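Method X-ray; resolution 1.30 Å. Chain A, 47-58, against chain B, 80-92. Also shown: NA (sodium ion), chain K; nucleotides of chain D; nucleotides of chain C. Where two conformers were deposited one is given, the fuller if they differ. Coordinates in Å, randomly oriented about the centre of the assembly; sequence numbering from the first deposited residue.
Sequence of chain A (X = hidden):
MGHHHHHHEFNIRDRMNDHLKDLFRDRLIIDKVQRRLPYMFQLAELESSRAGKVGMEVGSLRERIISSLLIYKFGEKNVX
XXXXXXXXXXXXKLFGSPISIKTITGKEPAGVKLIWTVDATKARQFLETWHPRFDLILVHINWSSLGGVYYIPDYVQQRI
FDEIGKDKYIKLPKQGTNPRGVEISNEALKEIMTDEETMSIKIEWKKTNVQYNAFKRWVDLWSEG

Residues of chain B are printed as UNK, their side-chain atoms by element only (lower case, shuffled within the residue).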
# COMPACT_ATOMS: atom_id res chain seq x y z
N GLU A 47 9.00 6.53 4.49
CA GLU A 47 7.62 6.97 4.41
C GLU A 47 6.63 5.82 4.29
O GLU A 47 5.43 6.05 4.21
CB GLU A 47 7.49 7.92 3.23
CG GLU A 47 8.35 9.18 3.48
CD GLU A 47 8.42 10.12 2.34
OE1 GLU A 47 7.44 10.19 1.57
OE2 GLU A 47 9.45 10.84 2.25
N SER A 48 7.10 4.58 4.31
CA SER A 48 6.26 3.43 4.05
C SER A 48 6.52 2.30 5.04
O SER A 48 6.43 1.14 4.67
CB SER A 48 6.54 2.86 2.66
OG SER A 48 6.45 3.84 1.64
N SER A 49 6.85 2.66 6.27
CA SER A 49 7.23 1.68 7.29
C SER A 49 6.42 1.87 8.57
O SER A 49 5.62 2.80 8.70
CB SER A 49 8.72 1.80 7.60
OG SER A 49 9.51 1.45 6.47
N ARG A 50 6.61 0.94 9.51
CA ARG A 50 6.16 1.13 10.86
C ARG A 50 7.07 0.27 11.70
O ARG A 50 7.29 -0.89 11.37
CB ARG A 50 4.68 0.79 11.02
CG ARG A 50 4.05 1.41 12.27
CD ARG A 50 2.57 1.14 12.36
NE ARG A 50 2.37 -0.27 12.65
CZ ARG A 50 1.22 -0.93 12.52
NH1 ARG A 50 0.15 -0.29 12.07
NH2 ARG A 50 1.15 -2.21 12.79
N ALA A 51 7.56 0.83 12.81
CA ALA A 51 8.58 0.17 13.66
C ALA A 51 9.79 -0.29 12.85
O ALA A 51 10.36 -1.35 13.13
CB ALA A 51 7.97 -1.00 14.42
N GLY A 52 10.16 0.49 11.83
CA GLY A 52 11.33 0.19 11.01
C GLY A 52 11.18 -0.97 10.06
O GLY A 52 12.15 -1.39 9.46
N LYS A 53 9.96 -1.49 9.92
CA LYS A 53 9.66 -2.57 8.99
C LYS A 53 8.92 -2.00 7.80
O LYS A 53 7.96 -1.24 7.97
CB LYS A 53 8.80 -3.62 9.67
CG LYS A 53 9.34 -4.12 11.00
CD LYS A 53 10.63 -4.89 10.83
CE LYS A 53 11.46 -4.85 12.10
NZ LYS A 53 12.77 -5.51 11.90
N VAL A 54 9.35 -2.38 6.61
CA VAL A 54 8.84 -1.79 5.39
C VAL A 54 7.57 -2.50 4.91
O VAL A 54 7.50 -3.72 4.87
CB VAL A 54 9.91 -1.80 4.28
CG1 VAL A 54 9.43 -1.13 3.02
CG2 VAL A 54 11.20 -1.10 4.77
N GLY A 55 6.54 -1.71 4.59
CA GLY A 55 5.29 -2.24 4.06
C GLY A 55 5.39 -2.47 2.55
O GLY A 55 6.17 -1.87 1.81
N MET A 56 4.56 -3.39 2.08
CA MET A 56 4.45 -3.69 0.65
C MET A 56 4.14 -2.47 -0.16
O MET A 56 4.60 -2.35 -1.32
CB MET A 56 3.34 -4.73 0.42
CG MET A 56 3.71 -6.10 0.91
SD MET A 56 2.40 -7.30 0.73
CE MET A 56 2.32 -7.48 -1.03
N GLU A 57 3.43 -1.51 0.44
CA GLU A 57 3.04 -0.30 -0.25
C GLU A 57 4.23 0.58 -0.61
O GLU A 57 4.08 1.53 -1.40
CB GLU A 57 1.98 0.47 0.55
CG GLU A 57 2.45 1.10 1.81
CD GLU A 57 2.37 0.23 3.05
OE1 GLU A 57 2.36 -1.01 2.95
OE2 GLU A 57 2.34 0.82 4.17
N VAL A 58 5.41 0.30 -0.09
CA VAL A 58 6.62 0.98 -0.56
C VAL A 58 6.75 0.88 -2.07
O VAL A 58 7.30 1.79 -2.69
CB VAL A 58 7.89 0.44 0.13
CG1 VAL A 58 8.27 -0.97 -0.38
CG2 VAL A 58 9.06 1.42 0.00
N UNK B 80 2.08 3.94 22.03
CA UNK B 80 3.13 3.13 21.42
C UNK B 80 2.79 2.90 19.96
O UNK B 80 1.78 2.27 19.64
c UNK B 80 3.30 1.80 22.15
o UNK B 80 4.64 -0.22 24.11
c UNK B 80 3.78 1.93 23.55
o UNK B 80 2.76 0.36 25.09
c UNK B 80 3.71 0.60 24.30
N UNK B 81 3.63 3.42 19.08
CA UNK B 81 3.45 3.29 17.63
C UNK B 81 4.44 2.30 17.00
O UNK B 81 4.37 2.00 15.79
c UNK B 81 2.47 5.58 17.32
c UNK B 81 3.59 4.63 16.92
o UNK B 81 4.85 5.23 17.26
N UNK B 82 5.34 1.79 17.81
CA UNK B 82 6.45 0.94 17.35
C UNK B 82 6.01 -0.51 17.19
O UNK B 82 6.65 -1.43 17.69
o UNK B 82 6.12 0.55 20.10
o UNK B 82 8.27 0.47 20.53
c UNK B 82 7.64 1.09 18.32
c UNK B 82 7.32 0.67 19.74
N UNK B 83 4.92 -0.72 16.46
CA UNK B 83 4.44 -2.06 16.14
C UNK B 83 4.81 -2.37 14.70
O UNK B 83 4.62 -1.54 13.83
c UNK B 83 2.92 -2.15 16.29
c UNK B 83 2.33 -2.13 17.70
c UNK B 83 0.89 -2.56 17.68
c UNK B 83 2.46 -0.76 18.30
N UNK B 84 5.37 -3.57 14.44
CA UNK B 84 5.69 -3.94 13.06
C UNK B 84 4.51 -3.65 12.12
O UNK B 84 3.36 -3.85 12.51
c UNK B 84 6.36 -5.68 14.55
c UNK B 84 5.68 -4.64 15.39
c UNK B 84 5.91 -5.46 13.15
N UNK B 85 4.79 -3.22 10.89
CA UNK B 85 3.72 -2.86 9.96
C UNK B 85 2.84 -4.06 9.57
O UNK B 85 1.67 -3.88 9.22
c UNK B 85 5.04 -3.11 7.80
c UNK B 85 3.18 -1.41 8.00
c UNK B 85 3.71 -0.36 7.05
c UNK B 85 4.29 -2.15 8.73
N UNK B 86 3.40 -5.28 9.64
CA UNK B 86 2.62 -6.48 9.30
C UNK B 86 1.96 -7.15 10.52
O UNK B 86 1.41 -8.25 10.40
c UNK B 86 3.84 -7.00 7.18
c UNK B 86 3.43 -7.52 8.54
o UNK B 86 4.59 -7.90 9.29
N UNK B 87 1.96 -6.48 11.68
CA UNK B 87 1.29 -7.02 12.89
C UNK B 87 -0.21 -7.24 12.61
O UNK B 87 -0.86 -6.33 12.11
o UNK B 87 2.75 -7.40 15.93
c UNK B 87 0.72 -6.36 15.33
o UNK B 87 0.94 -7.89 17.09
c UNK B 87 1.40 -5.98 14.02
c UNK B 87 1.53 -7.28 16.16
N UNK B 88 -0.75 -8.42 12.99
CA UNK B 88 -2.18 -8.65 12.79
C UNK B 88 -3.04 -7.82 13.75
O UNK B 88 -2.84 -7.90 14.97
c UNK B 88 -1.20 -10.50 13.95
c UNK B 88 -2.32 -10.16 13.04
c UNK B 88 -0.07 -9.58 13.59
N UNK B 89 -3.99 -7.05 13.19
CA UNK B 89 -5.03 -6.33 13.99
C UNK B 89 -4.58 -5.07 14.69
O UNK B 89 -5.15 -3.99 14.47
c UNK B 89 -5.72 -7.22 15.03
c UNK B 89 -6.38 -8.46 14.47
o UNK B 89 -6.99 -10.25 15.93
o UNK B 89 -8.37 -8.55 15.78
c UNK B 89 -7.31 -9.13 15.46
N UNK B 90 -3.58 -5.20 15.53
CA UNK B 90 -3.17 -4.13 16.41
C UNK B 90 -2.36 -3.13 15.62
O UNK B 90 -1.38 -3.48 14.97
c UNK B 90 -1.98 -3.52 18.54
c UNK B 90 -2.22 -6.48 19.43
c UNK B 90 -2.33 -4.66 17.60
c UNK B 90 -3.08 -5.75 18.37
N UNK B 91 -2.76 -1.87 15.69
CA UNK B 91 -2.05 -0.82 15.01
C UNK B 91 -1.27 0.10 15.93
O UNK B 91 -0.29 0.70 15.49
c UNK B 91 -3.62 -0.82 13.05
c UNK B 91 -3.02 -0.01 14.16
o UNK B 91 -4.86 -0.89 12.95
o UNK B 91 -2.85 -1.40 12.25
N UNK B 92 -1.70 0.23 17.17
CA UNK B 92 -1.13 1.18 18.10
C UNK B 92 -1.52 0.68 19.48
O UNK B 92 -2.45 -0.14 19.61
c UNK B 92 -3.16 2.69 18.08
c UNK B 92 -1.67 2.61 17.76
c UNK B 92 -0.89 3.69 18.44
NA NA K . -6.00 -1.49 10.89
P DG D 6 -3.01 -9.14 8.66
OP1 DG D 6 -3.95 -9.03 9.79
OP2 DG D 6 -3.44 -9.82 7.42
O5' DG D 6 -2.47 -7.70 8.26
C5' DG D 6 -1.60 -6.99 9.14
C4' DG D 6 -1.03 -5.77 8.44
O4' DG D 6 -0.25 -6.19 7.30
C3' DG D 6 -2.08 -4.83 7.85
O3' DG D 6 -2.47 -3.88 8.85
C2' DG D 6 -1.32 -4.14 6.73
C1' DG D 6 -0.38 -5.24 6.24
N9 DG D 6 -0.78 -5.96 5.04
C8 DG D 6 -1.33 -7.21 4.99
N7 DG D 6 -1.49 -7.65 3.78
C5 DG D 6 -1.04 -6.61 2.98
C6 DG D 6 -0.95 -6.53 1.57
O6 DG D 6 -1.21 -7.39 0.73
N1 DG D 6 -0.46 -5.29 1.16
C2 DG D 6 -0.09 -4.27 2.00
N2 DG D 6 0.34 -3.15 1.40
N3 DG D 6 -0.15 -4.35 3.32
C4 DG D 6 -0.63 -5.54 3.74
P DC C 7 1.13 -3.33 -9.31
OP1 DC C 7 1.93 -2.55 -10.26
OP2 DC C 7 0.96 -4.80 -9.52
O5' DC C 7 1.70 -3.10 -7.85
C5' DC C 7 2.28 -1.86 -7.48
C4' DC C 7 2.70 -1.91 -6.03
O4' DC C 7 1.54 -2.20 -5.23
C3' DC C 7 3.68 -3.02 -5.68
O3' DC C 7 5.03 -2.59 -6.00
C2' DC C 7 3.44 -3.17 -4.18
C1' DC C 7 1.99 -2.70 -3.98
N1 DC C 7 1.05 -3.75 -3.53
C2 DC C 7 0.73 -3.83 -2.18
O2 DC C 7 1.14 -2.94 -1.41
N3 DC C 7 -0.04 -4.85 -1.73
C4 DC C 7 -0.50 -5.76 -2.59
N4 DC C 7 -1.20 -6.79 -2.09
C5 DC C 7 -0.25 -5.67 -3.99
C6 DC C 7 0.52 -4.65 -4.42
P DG C 8 6.18 -3.68 -6.34
OP1 DG C 8 7.27 -2.96 -7.04
OP2 DG C 8 5.53 -4.85 -6.99
O5' DG C 8 6.73 -4.14 -4.92
C5' DG C 8 6.24 -5.32 -4.27
C4' DG C 8 6.86 -5.44 -2.89
O4' DG C 8 6.09 -6.35 -2.06
C3' DG C 8 8.30 -5.94 -2.83
O3' DG C 8 8.95 -5.24 -1.76
C2' DG C 8 8.11 -7.42 -2.52
C1' DG C 8 6.95 -7.35 -1.54
N9 DG C 8 6.17 -8.58 -1.40
C8 DG C 8 5.84 -9.48 -2.38
N7 DG C 8 5.10 -10.46 -1.95
C5 DG C 8 4.95 -10.20 -0.59
C6 DG C 8 4.24 -10.91 0.42
O6 DG C 8 3.61 -11.97 0.32
N1 DG C 8 4.33 -10.27 1.65
C2 DG C 8 5.01 -9.10 1.89
N2 DG C 8 4.97 -8.63 3.14
N3 DG C 8 5.68 -8.44 0.96
C4 DG C 8 5.60 -9.04 -0.24
O HOH W 1 -1.13 -3.83 12.08
O HOH W 2 6.52 3.31 13.76
O HOH W 3 -6.75 -3.30 12.23
O HOH W 4 -4.96 0.50 10.06
O HOH W 5 -7.23 -2.64 8.99

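Position B80 carries three side-chain carbons in an unbranched line, the third bearing two oxygens, and stays out of reach of chain A; it is Glu B80. At B81 one carbon holds an oxygen and a second carbon, the pattern of threonine. The backbone of Thr B81 does the work: its O lies 3.6 Å from Arg A50 CG and accepts from water 2 (3.2 Å), which in turn accepts from Ala A51 N (2.9 Å). Position B82 has two carbons, the second with two oxygens, and its CA-to-CB bond points away from chain A; this is Asp B82, whose backbone C packs 3.4 Å from Ala A51 CB.

Position B83 shows four carbons forked at the second, hence Leu B83. Its carbonyl O accepts a nearly straight hydrogen bond from Arg A50 NE (2.8 Å, 169°). At B84 three carbons close a ring onto the backbone nitrogen, which only proline does. Pro B84 CD meets Ala A51 CB at 4.4 Å, and Pro B84 O takes a hydrogen bond from Arg A50 NH2 (2.8 Å). Position B85 again has four carbons, but forked at the first with one arm two carbons long: Ile B85. Its CG2 lies 3.5 Å from Lys A53 O, and its CD1 reaches 3.4 Å from Glu A57 OE2. Gly A55 leaves room here, since a CB would fall 2.9 Å from Ile B85 CD1.

Position B86 has one carbon bearing an oxygen and a carbon, Thr B86, without contact to chain A. B87, with three carbons and two terminal oxygens, is Glu B87; its CB lies 4.0 Å from Arg A50 NH2. B88 is another ring closed on nitrogen, Pro B88, and B89 another three-carbon carboxylate, Glu B89; neither touches chain A. B90 has four carbons forked at the first, Ile B90, with its O 3.6 Å from Arg A50 NH2. B91 has two carbons and two oxygens, one oxygen 3.2 Å from Arg A50 NH1: Asp B91. Its OD1 forms that salt bridge, while OD2 binds sodium at 2.4 Å. B92, one carbon carrying two more, is Val B92, out of contact.

The contact centres on Arg A50, at the start of a type I' turn. Its guanidinium lies between Ile B85 CA over one face and Asp B91 O over the opposite face, while Leu B83 O and Pro B84 O accept at its edge. Carbonyls and one carboxylate thus meet the charged group, and Ile B85 packs along the chain A backbone beside it.

Chain B 80-92: ETDLPITEPEIDV
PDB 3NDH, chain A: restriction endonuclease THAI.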